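PDB 3VA7: KLLA0E08119p from Kluyveromyces lactis, which probably catalyses the biotin- and ATP-dependent carboxylation of urea to allophanate, this chain being the urea carboxylase part of a longer enzyme that probably also hydrolyses allophanate. Local coordinates for residues Ala726-Tyr731 with Leu989-Leu994; Arg1022-Ile1027 with Cys1033-Glu1038; Val1047-Thr1052 with Val1081-Leu1086. All blocks are in the same frame, centred on the assembly; numbering follows the deposited sequence.

Interaction 1: residues Ala726-Tyr731 with Leu989-Leu994. With URE (urea), chain C; BTI (5-(hexahydro-2-oxo-1H-thieno[3,4-D]imidazol-6-yl)pentanal), chain B.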
loop_
_atom_site.group_PDB
_atom_site.type_symbol
_atom_site.label_atom_id
_atom_site.label_comp_id
_atom_site.label_asym_id
_atom_site.label_seq_id
_atom_site.Cartn_x
_atom_site.Cartn_y
_atom_site.Cartn_z
ATOM N N ALA A 726 -17.833 25.535 1.984
ATOM C CA ALA A 726 -16.849 26.533 1.629
ATOM C C ALA A 726 -16.266 26.129 0.317
ATOM O O ALA A 726 -16.162 24.929 0.025
ATOM C CB ALA A 726 -15.737 26.570 2.698
ATOM N N HIS A 727 -15.882 27.119 -0.493
ATOM C CA HIS A 727 -15.123 26.793 -1.689
ATOM C C HIS A 727 -13.846 26.063 -1.240
ATOM O O HIS A 727 -13.018 26.575 -0.486
ATOM C CB HIS A 727 -14.834 28.034 -2.526
ATOM C CG HIS A 727 -16.052 28.622 -3.172
ATOM N ND1 HIS A 727 -16.491 28.246 -4.430
ATOM C CD2 HIS A 727 -16.930 29.557 -2.729
ATOM C CE1 HIS A 727 -17.563 28.951 -4.737
ATOM N NE2 HIS A 727 -17.859 29.740 -3.720
ATOM N N ASP A 728 -13.728 24.832 -1.679
ATOM C CA ASP A 728 -12.687 23.922 -1.192
ATOM C C ASP A 728 -11.316 24.601 -1.191
ATOM O O ASP A 728 -10.961 25.306 -2.168
ATOM C CB ASP A 728 -12.723 22.594 -1.987
ATOM C CG ASP A 728 -14.115 21.922 -1.955
ATOM O OD1 ASP A 728 -14.170 20.688 -1.767
ATOM O OD2 ASP A 728 -15.159 22.642 -2.078
ATOM N N TYR A 729 -10.604 24.426 -0.059
ATOM C CA TYR A 729 -9.349 25.113 0.286
ATOM C C TYR A 729 -8.651 24.102 1.144
ATOM O O TYR A 729 -9.299 23.160 1.605
ATOM C CB TYR A 729 -9.591 26.443 1.077
ATOM C CG TYR A 729 -10.197 26.189 2.434
ATOM C CD1 TYR A 729 -11.556 26.098 2.587
ATOM C CD2 TYR A 729 -9.393 25.972 3.543
ATOM C CE1 TYR A 729 -12.131 25.833 3.828
ATOM C CE2 TYR A 729 -9.931 25.727 4.785
ATOM C CZ TYR A 729 -11.315 25.628 4.934
ATOM O OH TYR A 729 -11.874 25.328 6.180
ATOM N N VAL A 730 -7.358 24.276 1.371
ATOM C CA VAL A 730 -6.544 23.226 2.007
ATOM C C VAL A 730 -6.479 23.485 3.481
ATOM O O VAL A 730 -6.392 24.639 3.933
ATOM C CB VAL A 730 -5.166 23.097 1.424
ATOM C CG1 VAL A 730 -4.438 21.898 2.034
ATOM C CG2 VAL A 730 -5.269 22.942 -0.125
ATOM N N TYR A 731 -6.608 22.431 4.246
ATOM C CA TYR A 731 -6.810 22.590 5.657
ATOM C C TYR A 731 -5.465 22.506 6.330
ATOM O O TYR A 731 -4.500 21.968 5.773
ATOM C CB TYR A 731 -7.598 21.413 6.215
ATOM C CG TYR A 731 -9.009 21.271 5.794
ATOM C CD1 TYR A 731 -9.753 22.352 5.355
ATOM C CD2 TYR A 731 -9.640 20.033 5.901
ATOM C CE1 TYR A 731 -11.137 22.191 4.985
ATOM C CE2 TYR A 731 -10.970 19.852 5.556
ATOM C CZ TYR A 731 -11.728 20.911 5.112
ATOM O OH TYR A 731 -13.071 20.685 4.803
ATOM N N LEU A 989 -5.598 19.366 -5.655
ATOM C CA LEU A 989 -5.510 17.922 -5.373
ATOM C C LEU A 989 -5.699 17.597 -3.906
ATOM O O LEU A 989 -5.500 18.430 -3.022
ATOM C CB LEU A 989 -4.186 17.362 -5.842
ATOM C CG LEU A 989 -3.744 17.646 -7.279
ATOM C CD1 LEU A 989 -2.443 16.961 -7.548
ATOM C CD2 LEU A 989 -4.748 17.214 -8.322
ATOM N N GLY A 990 -6.111 16.371 -3.642
ATOM C CA GLY A 990 -6.353 15.854 -2.274
ATOM C C GLY A 990 -7.694 16.225 -1.708
ATOM O O GLY A 990 -7.791 16.516 -0.526
ATOM N N ASP A 991 -8.724 16.256 -2.561
ATOM C CA ASP A 991 -10.136 16.378 -2.111
ATOM C C ASP A 991 -10.892 15.051 -2.378
ATOM O O ASP A 991 -11.636 14.942 -3.350
ATOM C CB ASP A 991 -10.793 17.457 -2.920
ATOM C CG ASP A 991 -11.882 18.176 -2.159
ATOM O OD1 ASP A 991 -12.463 17.592 -1.193
ATOM O OD2 ASP A 991 -12.160 19.342 -2.551
ATOM N N VAL A 992 -10.667 14.021 -1.581
ATOM C CA VAL A 992 -9.894 14.094 -0.339
ATOM C C VAL A 992 -8.985 12.859 -0.442
ATOM O O VAL A 992 -9.427 11.785 -0.894
ATOM C CB VAL A 992 -10.948 14.138 0.772
ATOM C CG1 VAL A 992 -11.424 12.789 1.246
ATOM C CG2 VAL A 992 -10.710 15.143 1.794
ATOM N N PHE A 993 -7.689 13.056 -0.193
ATOM C CA PHE A 993 -6.642 11.987 -0.174
ATOM C C PHE A 993 -6.109 11.617 -1.500
ATOM O O PHE A 993 -6.814 11.615 -2.486
ATOM C CB PHE A 993 -7.074 10.684 0.557
ATOM C CG PHE A 993 -7.541 10.930 1.969
ATOM C CD1 PHE A 993 -8.894 11.029 2.256
ATOM C CD2 PHE A 993 -6.598 11.150 3.009
ATOM C CE1 PHE A 993 -9.317 11.319 3.551
ATOM C CE2 PHE A 993 -7.004 11.439 4.298
ATOM C CZ PHE A 993 -8.368 11.521 4.585
ATOM N N LEU A 994 -4.859 11.192 -1.455
ATOM C CA LEU A 994 -4.083 10.699 -2.576
ATOM C C LEU A 994 -4.450 11.318 -3.935
ATOM O O LEU A 994 -4.903 10.654 -4.845
ATOM C CB LEU A 994 -4.090 9.185 -2.563
ATOM C CG LEU A 994 -3.906 8.567 -1.155
ATOM C CD1 LEU A 994 -4.075 7.038 -1.252
ATOM C CD2 LEU A 994 -2.614 8.900 -0.449
HETATM C C URE C . -15.098 15.171 -0.162
HETATM O O URE C . -14.495 15.059 -1.260
HETATM N N1 URE C . -15.783 14.189 0.367
HETATM N N2 URE C . -15.152 16.273 0.601
HETATM C C11 BTI B . -13.342 11.150 10.564
HETATM O O11 BTI B . -14.500 10.909 10.101
HETATM C C10 BTI B . -12.419 12.315 10.096
HETATM C C9 BTI B . -13.060 13.073 8.935
HETATM C C8 BTI B . -12.430 14.414 8.583
HETATM C C7 BTI B . -13.338 15.376 7.790
HETATM C C2 BTI B . -14.011 14.773 6.575
HETATM S S1 BTI B . -12.860 14.149 5.385
HETATM C C6 BTI B . -13.983 14.282 4.039
HETATM C C5 BTI B . -14.989 15.363 4.371
HETATM N N3 BTI B . -14.471 16.494 3.646
HETATM C C3 BTI B . -13.994 17.397 4.462
HETATM O O3 BTI B . -13.508 18.553 4.059
HETATM N N2 BTI B . -14.101 17.035 5.723
HETATM C C4 BTI B . -14.859 15.795 5.837
#
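D728 and D991 meet at the carboxyltransferase site, where urea and the biotin group are bound. D728 lies in the region of subdomains A and B, D991 in that of subdomains C and D, so the contact spans the two halves of the domain. D728 OD1 lies 2.5 Å from D991 OD2. The side chains cross at about a right angle, with their carboxylate planes turned 49° apart. The other oxygen of the second aspartate, D991 OD1, faces urea, 3.2 Å from its atom O. D728 is anchored from outside the pair: OD1 is hydrogen-bonded to Y1044 OH, and OD2 forms a salt bridge with K1012. Its CG stands beside the backbone N (chi1 -55°), which swings the carboxylate to D991. The peptide bond before V992 is cis. Beyond it both methyls of V992 come near the biotin ring system, CG1 and CG2 each 4.1 Å from C6. On the other segment the ring edge of Y731 lies toward the ureido oxygen O3 of the biotin group, though the modelled approach is too close to interpret. Y731 OH is hydrogen-bonded to F756 N. L753, on the strand paired with 725-730, packs against both aspartates. So does C998 of strand 997-1001, which follows the loop carrying D991.

Interaction 2: residues Arg1022-Ile1027 with Cys1033-Glu1038. With URE (urea), chain C.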
loop_
_atom_site.group_PDB
_atom_site.type_symbol
_atom_site.label_atom_id
_atom_site.label_comp_id
_atom_site.label_asym_id
_atom_site.label_seq_id
_atom_site.Cartn_x
_atom_site.Cartn_y
_atom_site.Cartn_z
ATOM N N ARG A 1022 -13.446 3.242 -3.199
ATOM C CA ARG A 1022 -12.413 3.700 -4.156
ATOM C C ARG A 1022 -12.981 3.951 -5.554
ATOM O O ARG A 1022 -13.671 3.105 -6.124
ATOM C CB ARG A 1022 -11.328 2.619 -4.201
ATOM C CG ARG A 1022 -10.224 2.725 -5.252
ATOM C CD ARG A 1022 -8.969 2.053 -4.752
ATOM N NE ARG A 1022 -8.245 1.261 -5.768
ATOM C CZ ARG A 1022 -8.677 0.123 -6.293
ATOM N NH1 ARG A 1022 -9.852 -0.348 -5.927
ATOM N NH2 ARG A 1022 -7.956 -0.548 -7.175
ATOM N N GLY A 1023 -12.709 5.122 -6.106
ATOM C CA GLY A 1023 -13.139 5.472 -7.459
ATOM C C GLY A 1023 -14.505 6.126 -7.550
ATOM O O GLY A 1023 -14.888 6.604 -8.622
ATOM N N VAL A 1024 -15.240 6.164 -6.438
ATOM C CA VAL A 1024 -16.539 6.873 -6.403
ATOM C C VAL A 1024 -16.414 8.331 -6.885
ATOM O O VAL A 1024 -15.459 9.028 -6.531
ATOM C CB VAL A 1024 -17.148 6.806 -5.006
ATOM C CG1 VAL A 1024 -18.243 7.811 -4.835
ATOM C CG2 VAL A 1024 -17.683 5.377 -4.726
ATOM N N VAL A 1025 -17.334 8.778 -7.733
ATOM C CA VAL A 1025 -17.344 10.134 -8.183
ATOM C C VAL A 1025 -18.374 10.931 -7.403
ATOM O O VAL A 1025 -19.546 10.455 -7.198
ATOM C CB VAL A 1025 -17.659 10.169 -9.672
ATOM C CG1 VAL A 1025 -18.002 11.593 -10.184
ATOM C CG2 VAL A 1025 -16.486 9.517 -10.480
ATOM N N GLY A 1026 -17.979 12.124 -6.944
ATOM C CA GLY A 1026 -18.882 12.930 -6.188
ATOM C C GLY A 1026 -19.179 14.317 -6.728
ATOM O O GLY A 1026 -18.443 14.853 -7.599
ATOM N N ILE A 1027 -20.265 14.904 -6.196
ATOM C CA ILE A 1027 -20.642 16.257 -6.531
ATOM C C ILE A 1027 -20.957 16.942 -5.247
ATOM O O ILE A 1027 -21.826 16.525 -4.493
ATOM C CB ILE A 1027 -21.798 16.364 -7.557
ATOM C CG1 ILE A 1027 -21.485 15.539 -8.807
ATOM C CG2 ILE A 1027 -22.073 17.811 -7.952
ATOM C CD1 ILE A 1027 -20.688 16.286 -9.893
ATOM N N CYS A 1033 -15.534 15.527 -7.527
ATOM C CA CYS A 1033 -14.338 14.822 -7.029
ATOM C C CYS A 1033 -14.350 13.339 -7.392
ATOM O O CYS A 1033 -15.412 12.764 -7.659
ATOM C CB CYS A 1033 -14.201 14.957 -5.528
ATOM S SG CYS A 1033 -15.282 13.860 -4.594
ATOM N N ILE A 1034 -13.164 12.747 -7.455
ATOM C CA ILE A 1034 -12.991 11.315 -7.568
ATOM C C ILE A 1034 -12.286 10.889 -6.291
ATOM O O ILE A 1034 -11.232 11.432 -5.965
ATOM C CB ILE A 1034 -12.138 10.934 -8.762
ATOM C CG1 ILE A 1034 -12.879 11.299 -10.039
ATOM C CG2 ILE A 1034 -11.839 9.479 -8.720
ATOM C CD1 ILE A 1034 -12.027 11.219 -11.312
ATOM N N TYR A 1035 -12.889 9.966 -5.533
ATOM C CA TYR A 1035 -12.270 9.512 -4.270
ATOM C C TYR A 1035 -11.150 8.527 -4.612
ATOM O O TYR A 1035 -11.414 7.367 -4.906
ATOM C CB TYR A 1035 -13.301 8.887 -3.333
ATOM C CG TYR A 1035 -14.285 9.862 -2.738
ATOM C CD1 TYR A 1035 -15.455 10.184 -3.420
ATOM C CD2 TYR A 1035 -14.076 10.472 -1.497
ATOM C CE1 TYR A 1035 -16.396 11.079 -2.921
ATOM C CE2 TYR A 1035 -15.055 11.411 -0.958
ATOM C CZ TYR A 1035 -16.202 11.700 -1.711
ATOM O OH TYR A 1035 -17.196 12.588 -1.301
ATOM N N ASN A 1036 -9.902 8.990 -4.611
ATOM C CA ASN A 1036 -8.790 8.105 -5.036
ATOM C C ASN A 1036 -8.449 6.969 -4.075
ATOM O O ASN A 1036 -7.736 6.045 -4.471
ATOM C CB ASN A 1036 -7.508 8.884 -5.396
ATOM C CG ASN A 1036 -7.648 9.658 -6.669
ATOM O OD1 ASN A 1036 -8.572 9.399 -7.458
ATOM N ND2 ASN A 1036 -6.715 10.609 -6.912
ATOM N N ALA A 1037 -8.923 7.043 -2.829
ATOM C CA ALA A 1037 -8.596 6.012 -1.825
ATOM C C ALA A 1037 -9.805 5.186 -1.335
ATOM O O ALA A 1037 -10.905 5.721 -1.164
ATOM C CB ALA A 1037 -7.920 6.651 -0.655
ATOM N N GLU A 1038 -9.568 3.908 -1.067
ATOM C CA GLU A 1038 -10.570 3.004 -0.562
ATOM C C GLU A 1038 -10.809 3.264 0.945
ATOM O O GLU A 1038 -9.877 3.239 1.727
ATOM C CB GLU A 1038 -10.082 1.573 -0.773
ATOM C CG GLU A 1038 -10.887 0.485 -0.059
ATOM C CD GLU A 1038 -12.361 0.442 -0.475
ATOM O OE1 GLU A 1038 -13.175 0.234 0.426
ATOM O OE2 GLU A 1038 -12.715 0.641 -1.683
HETATM C C URE C . -15.098 15.171 -0.162
HETATM O O URE C . -14.495 15.059 -1.260
HETATM N N1 URE C . -15.783 14.189 0.367
HETATM N N2 URE C . -15.152 16.273 0.601
#
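The Y1035 ring is met at its edge from two ends, by V1024 O and by urea. V1024 O lies in the ring plane, 3.3 Å from Y1035 CD1. At the far end urea N1 approaches the CE2-CZ edge and gives a weak hydrogen bond to Y1035 OH at 2.7 Å. That hydroxyl is also hydrogen-bonded to R1017 NH2 and to Y1044 N, which fix its position next to urea. The ring is set this way by chi1 (-70°), with CG beside the backbone N. V1024 CG1 touches Y1035 CD1 at 3.9 Å, and the two side chains cross at a slant. The other flat groups are the R1022 guanidinium and the E1038 carboxylate, whose planes are 66° apart. They do not meet each other. Instead E1038 OE2 accepts a hydrogen bond from R1022 N at 3.1 Å; the N-H comes from above the carboxylate plane.

The segments belong to the antiparallel beta hairpin of strands 1024-1028 and 1031-1034. G1026 and C1033 form a hydrogen-bonded pair: G1026 N reaches C1033 O at 2.7 Å, and C1033 N reaches G1026 O at 3.0 Å. V1025 and I1034 form the next, non-hydrogen-bonded pair. Their side chains lie side by side, V1025 CG2 against I1034 CG1, and both pack on F1078 of strand 1075-1081. Next to this pair the register breaks at a G1 beta bulge. G1023 and V1024 together face Y1035: G1023 N gives to Y1035 O and Y1035 N to V1024 O, both at 2.9 Å. G1023 takes the positive phi (90°) of the first bulge position. C1033 SG lies on the same side of the sheet as urea and faces its oxygen. At the outer end R1022 forms a salt bridge with D1094, and E1038 OE1 is hydrogen-bonded to Y1019 OH.

Interaction 3: residues Val1047-Thr1052 with Val1081-Leu1086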
loop_
_atom_site.group_PDB
_atom_site.type_symbol
_atom_site.label_atom_id
_atom_site.label_comp_id
_atom_site.label_asym_id
_atom_site.label_seq_id
_atom_site.Cartn_x
_atom_site.Cartn_y
_atom_site.Cartn_z
ATOM N N VAL A 1047 -22.583 9.723 -7.085
ATOM C CA VAL A 1047 -23.197 9.802 -8.393
ATOM C C VAL A 1047 -22.769 8.585 -9.234
ATOM O O VAL A 1047 -23.507 8.140 -10.108
ATOM C CB VAL A 1047 -22.746 11.165 -8.888
ATOM C CG1 VAL A 1047 -21.849 11.195 -10.126
ATOM C CG2 VAL A 1047 -23.805 12.171 -8.751
ATOM N N GLY A 1048 -21.619 7.980 -8.947
ATOM C CA GLY A 1048 -21.171 6.869 -9.773
ATOM C C GLY A 1048 -19.720 6.551 -9.516
ATOM O O GLY A 1048 -19.134 7.066 -8.543
ATOM N N ARG A 1049 -19.113 5.704 -10.343
ATOM C CA ARG A 1049 -17.751 5.312 -10.043
ATOM C C ARG A 1049 -16.872 5.153 -11.280
ATOM O O ARG A 1049 -17.317 4.605 -12.280
ATOM C CB ARG A 1049 -17.765 4.066 -9.164
ATOM C CG ARG A 1049 -16.454 3.620 -8.630
ATOM C CD ARG A 1049 -16.608 2.375 -7.699
ATOM N NE ARG A 1049 -17.591 1.396 -8.155
ATOM C CZ ARG A 1049 -17.324 0.122 -8.451
ATOM N NH1 ARG A 1049 -16.108 -0.376 -8.285
ATOM N NH2 ARG A 1049 -18.301 -0.670 -8.871
ATOM N N THR A 1050 -15.643 5.685 -11.191
ATOM C CA THR A 1050 -14.544 5.482 -12.146
ATOM C C THR A 1050 -13.452 4.639 -11.514
ATOM O O THR A 1050 -13.681 3.889 -10.540
ATOM C CB THR A 1050 -13.714 6.757 -12.399
ATOM O OG1 THR A 1050 -14.263 7.907 -11.727
ATOM C CG2 THR A 1050 -13.404 6.973 -13.875
ATOM N N ILE A 1051 -12.250 4.797 -12.082
ATOM C CA ILE A 1051 -11.018 4.234 -11.567
ATOM C C ILE A 1051 -10.277 5.322 -10.769
ATOM O O ILE A 1051 -10.313 6.514 -11.132
ATOM C CB ILE A 1051 -10.037 3.797 -12.710
ATOM C CG1 ILE A 1051 -9.623 5.026 -13.570
ATOM C CG2 ILE A 1051 -10.586 2.636 -13.471
ATOM C CD1 ILE A 1051 -8.774 4.770 -14.748
ATOM N N THR A 1052 -9.548 4.890 -9.742
ATOM C CA THR A 1052 -8.736 5.784 -8.934
ATOM C C THR A 1052 -7.740 6.525 -9.774
ATOM O O THR A 1052 -7.115 5.952 -10.659
ATOM C CB THR A 1052 -7.947 5.017 -7.824
ATOM O OG1 THR A 1052 -7.247 5.978 -7.015
ATOM C CG2 THR A 1052 -6.996 4.023 -8.420
ATOM N N VAL A 1081 -19.750 3.487 -18.955
ATOM C CA VAL A 1081 -19.635 2.040 -18.934
ATOM C C VAL A 1081 -20.589 1.444 -17.893
ATOM O O VAL A 1081 -21.064 2.118 -16.927
ATOM C CB VAL A 1081 -18.230 1.479 -18.568
ATOM C CG1 VAL A 1081 -17.250 1.741 -19.647
ATOM C CG2 VAL A 1081 -17.736 1.935 -17.150
ATOM N N THR A 1082 -20.839 0.163 -18.109
ATOM C CA THR A 1082 -21.647 -0.669 -17.245
ATOM C C THR A 1082 -20.868 -0.980 -15.972
ATOM O O THR A 1082 -19.656 -0.975 -16.008
ATOM C CB THR A 1082 -21.924 -1.949 -18.062
ATOM O OG1 THR A 1082 -23.165 -1.767 -18.752
ATOM C CG2 THR A 1082 -21.942 -3.217 -17.223
ATOM N N GLU A 1083 -21.542 -1.274 -14.863
ATOM C CA GLU A 1083 -20.834 -1.738 -13.670
ATOM C C GLU A 1083 -19.851 -2.890 -13.940
ATOM O O GLU A 1083 -18.666 -2.812 -13.558
ATOM C CB GLU A 1083 -21.750 -2.065 -12.501
ATOM C CG GLU A 1083 -20.956 -2.614 -11.344
ATOM C CD GLU A 1083 -21.660 -2.575 -10.007
ATOM O OE1 GLU A 1083 -22.713 -1.955 -9.910
ATOM O OE2 GLU A 1083 -21.149 -3.167 -9.040
ATOM N N GLU A 1084 -20.307 -3.946 -14.601
ATOM C CA GLU A 1084 -19.434 -5.093 -14.889
ATOM C C GLU A 1084 -18.273 -4.712 -15.858
ATOM O O GLU A 1084 -17.163 -5.185 -15.709
ATOM C CB GLU A 1084 -20.260 -6.299 -15.406
ATOM C CG GLU A 1084 -19.729 -7.736 -15.024
ATOM C CD GLU A 1084 -19.728 -8.056 -13.505
ATOM O OE1 GLU A 1084 -18.660 -8.419 -12.934
ATOM O OE2 GLU A 1084 -20.792 -7.933 -12.865
ATOM N N GLU A 1085 -18.518 -3.848 -16.829
ATOM C CA GLU A 1085 -17.454 -3.399 -17.692
ATOM C C GLU A 1085 -16.401 -2.603 -16.901
ATOM O O GLU A 1085 -15.206 -2.603 -17.275
ATOM C CB GLU A 1085 -17.983 -2.516 -18.812
ATOM C CG GLU A 1085 -18.800 -3.212 -19.870
ATOM C CD GLU A 1085 -19.450 -2.263 -20.912
ATOM O OE1 GLU A 1085 -19.579 -1.028 -20.738
ATOM O OE2 GLU A 1085 -19.887 -2.780 -21.936
ATOM N N LEU A 1086 -16.858 -1.904 -15.851
ATOM C CA LEU A 1086 -16.011 -1.118 -14.963
ATOM C C LEU A 1086 -15.201 -1.997 -14.056
ATOM O O LEU A 1086 -14.107 -1.667 -13.729
ATOM C CB LEU A 1086 -16.830 -0.140 -14.099
ATOM C CG LEU A 1086 -16.013 0.627 -13.056
ATOM C CD1 LEU A 1086 -15.128 1.624 -13.755
ATOM C CD2 LEU A 1086 -16.864 1.353 -12.072
#
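L1086 sets one methyl on a flat face of R1049. Its CD2 sits 3.8 Å above the guanidinium plane, over the centre, while the two side chains run at a slant to each other. The same methyl lies 3.3 Å from the backbone oxygen R1049 O. The other branch, CD1, comes within 4.1 Å of T1050 C. In L1086 the CG is anti to the backbone N (chi1 175°), which carries both methyls out to the strand.

This is helix-on-sheet packing. The first turn of helix 1083-1094 rests on the end of strand 1045-1049, and A933 of the adjoining strand 922-934 also touches L1086. T1082 occupies the N-cap position. Its backbone N gives a hydrogen bond to E1085 OE1 at 3.1 Å, but the T1082 side chain makes no capping bond, so the capping box is not completed.

E1083 comes to the edge of the same guanidinium, its carboxylate turned 85° from it. E1083 OE2 and R1049 NH2 form a long salt bridge of 3.8 Å. R1049 has stronger partners in D936, at NE, and E1087, at NH2. E1083 OE1 is hydrogen-bonded to S937 N.

In the fold
All three contacts are largely buried, yet their chemistry differs. Interaction 1 is small and polar, a meeting of two acid groups beside the ligands. Interaction 2 is a backbone ladder with apolar pairs, partly exposed at its outer end. Interaction 3 sets a leucine methyl over a guanidinium face and adds a long salt bridge on the helix side, away from the ligands. Interactions 1 and 2 both touch urea, and L994 O probably accepts a hydrogen bond from N1036 ND2. Interactions 2 and 3 share a sheet: strands 1024-1028 and 1045-1049 are neighbours, with probable hydrogen bonds from V1025 N to G1048 O and between T1052 OG1 and N1036 O. Interactions 1 and 3 do not touch.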